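Local coordinates for probable starch synthase 4, chloroplastic/amyloplastic (Arabidopsis thaliana, PDB 6GNE), which is a probable starch synthase of the chloroplast and amyloplast, with the two-domain GT-B glycosyltransferase fold, modelled here with ADP and a glycan, at residues A[49-57]-A[105-113]. Residues are numbered along the deposited sequence; the frame is centred on the assembly and turned at random.
With GLC (alpha-D-glucopyranose), chain C.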
loop_
_atom_site.group_PDB
_atom_site.type_symbol
_atom_site.label_atom_id
_atom_site.label_comp_id
_atom_site.label_asym_id
_atom_site.label_seq_id
_atom_site.Cartn_x
_atom_site.Cartn_y
_atom_site.Cartn_z
ATOM N N ILE A 49 -3.486 15.935 -2.988
ATOM C CA ILE A 49 -3.813 16.188 -4.377
ATOM C C ILE A 49 -3.841 14.854 -5.120
ATOM O O ILE A 49 -2.852 14.140 -5.105
ATOM C CB ILE A 49 -2.825 17.163 -5.034
ATOM C CG1 ILE A 49 -2.859 18.521 -4.298
ATOM C CG2 ILE A 49 -3.137 17.334 -6.525
ATOM C CD1 ILE A 49 -1.772 19.499 -4.719
ATOM N N LEU A 50 -5.003 14.545 -5.730
ATOM C CA LEU A 50 -5.254 13.323 -6.502
ATOM C C LEU A 50 -5.753 13.644 -7.884
ATOM O O LEU A 50 -6.202 14.751 -8.121
ATOM C CB LEU A 50 -6.360 12.481 -5.839
ATOM C CG LEU A 50 -6.120 11.983 -4.423
ATOM C CD1 LEU A 50 -7.340 11.260 -3.918
ATOM C CD2 LEU A 50 -4.905 11.081 -4.369
ATOM N N PRO A 51 -5.710 12.673 -8.794
ATOM C CA PRO A 51 -6.508 12.820 -9.985
ATOM C C PRO A 51 -7.986 12.610 -9.677
ATOM O O PRO A 51 -8.332 11.951 -8.711
ATOM C CB PRO A 51 -6.009 11.696 -10.902
ATOM C CG PRO A 51 -4.702 11.258 -10.330
ATOM C CD PRO A 51 -4.880 11.462 -8.853
ATOM N N LYS A 52 -8.839 13.156 -10.528
ATOM C CA LYS A 52 -10.245 12.822 -10.520
ATOM C C LYS A 52 -10.428 11.672 -11.500
ATOM O O LYS A 52 -10.674 11.884 -12.691
ATOM C CB LYS A 52 -11.111 14.013 -10.929
ATOM C CG LYS A 52 -12.603 13.702 -10.965
ATOM C CD LYS A 52 -13.403 14.377 -9.850
ATOM C CE LYS A 52 -14.903 14.272 -10.073
ATOM N NZ LYS A 52 -15.328 14.391 -11.518
ATOM N N TYR A 53 -10.319 10.454 -10.987
ATOM C CA TYR A 53 -10.635 9.273 -11.775
ATOM C C TYR A 53 -12.148 9.163 -11.936
ATOM O O TYR A 53 -12.920 9.513 -11.034
ATOM C CB TYR A 53 -10.146 8.010 -11.102
ATOM C CG TYR A 53 -8.647 7.928 -10.854
ATOM C CD1 TYR A 53 -7.754 7.616 -11.875
ATOM C CD2 TYR A 53 -8.138 8.113 -9.574
ATOM C CE1 TYR A 53 -6.400 7.512 -11.622
ATOM C CE2 TYR A 53 -6.781 8.012 -9.317
ATOM C CZ TYR A 53 -5.908 7.720 -10.338
ATOM O OH TYR A 53 -4.564 7.612 -10.055
ATOM N N ASP A 54 -12.567 8.709 -13.106
ATOM C CA ASP A 54 -13.961 8.325 -13.326
ATOM C C ASP A 54 -14.388 7.138 -12.436
ATOM O O ASP A 54 -15.570 7.021 -12.049
ATOM C CB ASP A 54 -14.200 7.997 -14.806
ATOM C CG ASP A 54 -13.253 6.908 -15.348
ATOM O OD1 ASP A 54 -12.256 6.468 -14.684
ATOM O OD2 ASP A 54 -13.512 6.479 -16.479
ATOM N N CYS A 55 -13.431 6.266 -12.115
ATOM C CA CYS A 55 -13.715 5.063 -11.359
ATOM C C CYS A 55 -13.526 5.263 -9.861
ATOM O O CYS A 55 -13.376 4.289 -9.126
ATOM C CB CYS A 55 -12.861 3.892 -11.895
ATOM S SG CYS A 55 -11.064 4.148 -11.900
ATOM N N MET A 56 -13.524 6.510 -9.393
ATOM C CA MET A 56 -13.362 6.776 -7.961
ATOM C C MET A 56 -14.599 6.374 -7.171
ATOM O O MET A 56 -15.683 6.241 -7.722
ATOM C CB MET A 56 -12.991 8.243 -7.712
ATOM C CG MET A 56 -14.134 9.282 -7.887
ATOM S SD MET A 56 -13.585 11.005 -7.738
ATOM C CE MET A 56 -14.345 11.613 -6.235
ATOM N N GLN A 57 -14.400 6.137 -5.886
ATOM C CA GLN A 57 -15.448 5.684 -4.998
ATOM C C GLN A 57 -16.051 6.906 -4.278
ATOM O O GLN A 57 -15.439 7.478 -3.384
ATOM C CB GLN A 57 -14.876 4.673 -4.012
ATOM C CG GLN A 57 -15.933 3.810 -3.301
ATOM C CD GLN A 57 -15.484 3.327 -1.914
ATOM O OE1 GLN A 57 -15.031 2.187 -1.779
ATOM N NE2 GLN A 57 -15.586 4.193 -0.890
ATOM N N PHE A 105 -7.121 11.529 -19.807
ATOM C CA PHE A 105 -6.192 10.722 -19.051
ATOM C C PHE A 105 -6.839 9.973 -17.901
ATOM O O PHE A 105 -6.473 8.834 -17.642
ATOM C CB PHE A 105 -5.043 11.575 -18.522
ATOM C CG PHE A 105 -4.152 12.150 -19.595
ATOM C CD1 PHE A 105 -3.555 11.326 -20.554
ATOM C CD2 PHE A 105 -3.873 13.517 -19.620
ATOM C CE1 PHE A 105 -2.726 11.861 -21.539
ATOM C CE2 PHE A 105 -3.046 14.050 -20.591
ATOM C CZ PHE A 105 -2.470 13.216 -21.558
ATOM N N PHE A 106 -7.793 10.586 -17.215
ATOM C CA PHE A 106 -8.428 9.941 -16.060
ATOM C C PHE A 106 -9.895 9.613 -16.269
ATOM O O PHE A 106 -10.701 9.655 -15.342
ATOM C CB PHE A 106 -8.155 10.777 -14.819
ATOM C CG PHE A 106 -6.701 10.956 -14.578
ATOM C CD1 PHE A 106 -5.927 9.872 -14.219
ATOM C CD2 PHE A 106 -6.080 12.176 -14.803
ATOM C CE1 PHE A 106 -4.565 10.008 -14.050
ATOM C CE2 PHE A 106 -4.712 12.322 -14.625
ATOM C CZ PHE A 106 -3.954 11.233 -14.255
ATOM N N TRP A 107 -10.197 9.197 -17.495
ATOM C CA TRP A 107 -11.533 8.843 -17.926
ATOM C C TRP A 107 -11.487 7.487 -18.645
ATOM O O TRP A 107 -12.179 7.291 -19.625
ATOM C CB TRP A 107 -11.990 9.939 -18.875
ATOM C CG TRP A 107 -13.209 10.711 -18.507
ATOM C CD1 TRP A 107 -14.410 10.225 -18.030
ATOM C CD2 TRP A 107 -13.387 12.123 -18.695
ATOM N NE1 TRP A 107 -15.302 11.261 -17.864
ATOM C CE2 TRP A 107 -14.711 12.434 -18.278
ATOM C CE3 TRP A 107 -12.558 13.158 -19.189
ATOM C CZ2 TRP A 107 -15.226 13.758 -18.326
ATOM C CZ3 TRP A 107 -13.063 14.468 -19.227
ATOM C CH2 TRP A 107 -14.385 14.755 -18.796
ATOM N N ARG A 108 -10.689 6.554 -18.128
ATOM C CA ARG A 108 -10.385 5.274 -18.791
ATOM C C ARG A 108 -11.005 4.058 -18.099
ATOM O O ARG A 108 -10.750 2.922 -18.499
ATOM C CB ARG A 108 -8.868 5.057 -18.808
ATOM C CG ARG A 108 -8.038 6.213 -19.357
ATOM C CD ARG A 108 -8.278 6.462 -20.833
ATOM N NE ARG A 108 -7.349 7.487 -21.328
ATOM C CZ ARG A 108 -6.057 7.298 -21.641
ATOM N NH1 ARG A 108 -5.475 6.104 -21.528
ATOM N NH2 ARG A 108 -5.329 8.328 -22.058
ATOM N N GLY A 109 -11.768 4.269 -17.035
ATOM C CA GLY A 109 -12.390 3.171 -16.307
ATOM C C GLY A 109 -11.471 2.446 -15.351
ATOM O O GLY A 109 -11.892 1.483 -14.714
ATOM N N GLN A 110 -10.233 2.924 -15.215
ATOM C CA GLN A 110 -9.166 2.199 -14.504
ATOM C C GLN A 110 -8.257 3.176 -13.792
ATOM O O GLN A 110 -8.041 4.289 -14.288
ATOM C CB GLN A 110 -8.262 1.437 -15.502
ATOM C CG GLN A 110 -8.845 0.212 -16.162
ATOM C CD GLN A 110 -8.271 -1.042 -15.604
ATOM O OE1 GLN A 110 -8.943 -1.764 -14.853
ATOM N NE2 GLN A 110 -7.001 -1.307 -15.944
ATOM N N PHE A 111 -7.680 2.751 -12.679
ATOM C CA PHE A 111 -6.624 3.525 -12.042
ATOM C C PHE A 111 -5.290 3.415 -12.796
ATOM O O PHE A 111 -4.708 4.423 -13.231
ATOM C CB PHE A 111 -6.448 3.093 -10.595
ATOM C CG PHE A 111 -7.646 3.381 -9.745
ATOM C CD1 PHE A 111 -8.016 4.700 -9.490
ATOM C CD2 PHE A 111 -8.391 2.358 -9.202
ATOM C CE1 PHE A 111 -9.122 4.980 -8.701
ATOM C CE2 PHE A 111 -9.500 2.624 -8.408
ATOM C CZ PHE A 111 -9.881 3.935 -8.161
ATOM N N TYR A 112 -4.830 2.179 -12.960
ATOM C CA TYR A 112 -3.543 1.894 -13.591
ATOM C C TYR A 112 -3.723 0.942 -14.754
ATOM O O TYR A 112 -4.759 0.326 -14.901
ATOM C CB TYR A 112 -2.595 1.213 -12.620
ATOM C CG TYR A 112 -2.319 1.937 -11.329
ATOM C CD1 TYR A 112 -1.992 3.285 -11.325
ATOM C CD2 TYR A 112 -2.326 1.250 -10.112
ATOM C CE1 TYR A 112 -1.695 3.940 -10.145
ATOM C CE2 TYR A 112 -2.045 1.892 -8.923
ATOM C CZ TYR A 112 -1.726 3.251 -8.933
ATOM O OH TYR A 112 -1.424 3.908 -7.755
ATOM N N GLY A 113 -2.677 0.850 -15.566
ATOM C CA GLY A 113 -2.560 -0.168 -16.594
ATOM C C GLY A 113 -2.852 0.258 -18.008
ATOM O O GLY A 113 -2.945 -0.593 -18.883
HETATM C C1 GLC C . 0.931 -0.851 -12.210
HETATM C C2 GLC C . 1.374 0.482 -11.610
HETATM C C3 GLC C . 2.055 0.262 -10.260
HETATM C C4 GLC C . 1.065 -0.441 -9.339
HETATM C C5 GLC C . 0.686 -1.777 -9.960
HETATM C C6 GLC C . -0.364 -2.491 -9.119
HETATM O O2 GLC C . 2.221 1.162 -12.536
HETATM O O3 GLC C . 2.449 1.496 -9.675
HETATM O O4 GLC C . 1.632 -0.615 -8.042
HETATM O O5 GLC C . 0.136 -1.573 -11.271
HETATM O O6 GLC C . -0.849 -3.631 -9.837
HETATM O O HOH W 1 -9.184 6.652 -15.477
#
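Tyr-53 forms an aromatic cluster with two phenylalanines of the facing loop and meets each differently. Phe-111 drives its CD1–CE1 edge onto one face of the tyrosine in a T-shaped pair, centroids 4.7 Å apart and planes at 85°. A face of Phe-111 carries Cys-55 SG in a sulfur-aromatic contact, 3.8 Å from the ring centroid. Phe-106 meets Tyr-53 obliquely, while its own face receives Pro-51 CB in a CH-pi contact, 3.6 Å from the Phe-106 centroid. Helix 117-134 adds Phe-121 and Phe-124 to this buried side, and Tyr-53 OH is hydrogen-bonded to Ala-17 O. The packing thus joins the end of parallel strand 45-51, in the N-terminal domain of a GT-B fold, to the loop leading into that helix; beyond Phe-111 the Tyr-112 ring face lies against a glucose of the bound glycan. Toward solvent the contact becomes polar and sparser. Asp-54 N donates to Phe-106 O (3.1 Å). Asp-54 CG sits between the backbone N and the carbonyl carbon (chi1 56°), swinging the carboxylate over the loop backbone. There the syn lone pair of OD2 takes a bent bond from Gly-109 N (2.9 Å), accompanied by a weak one from the same N-H to OD1. A water links Asp-54 OD1 to Arg-108 N and Gln-110 O, whereas the exposed, poorly ordered Trp-107 indole only brushes Asp-54 CB through CD1.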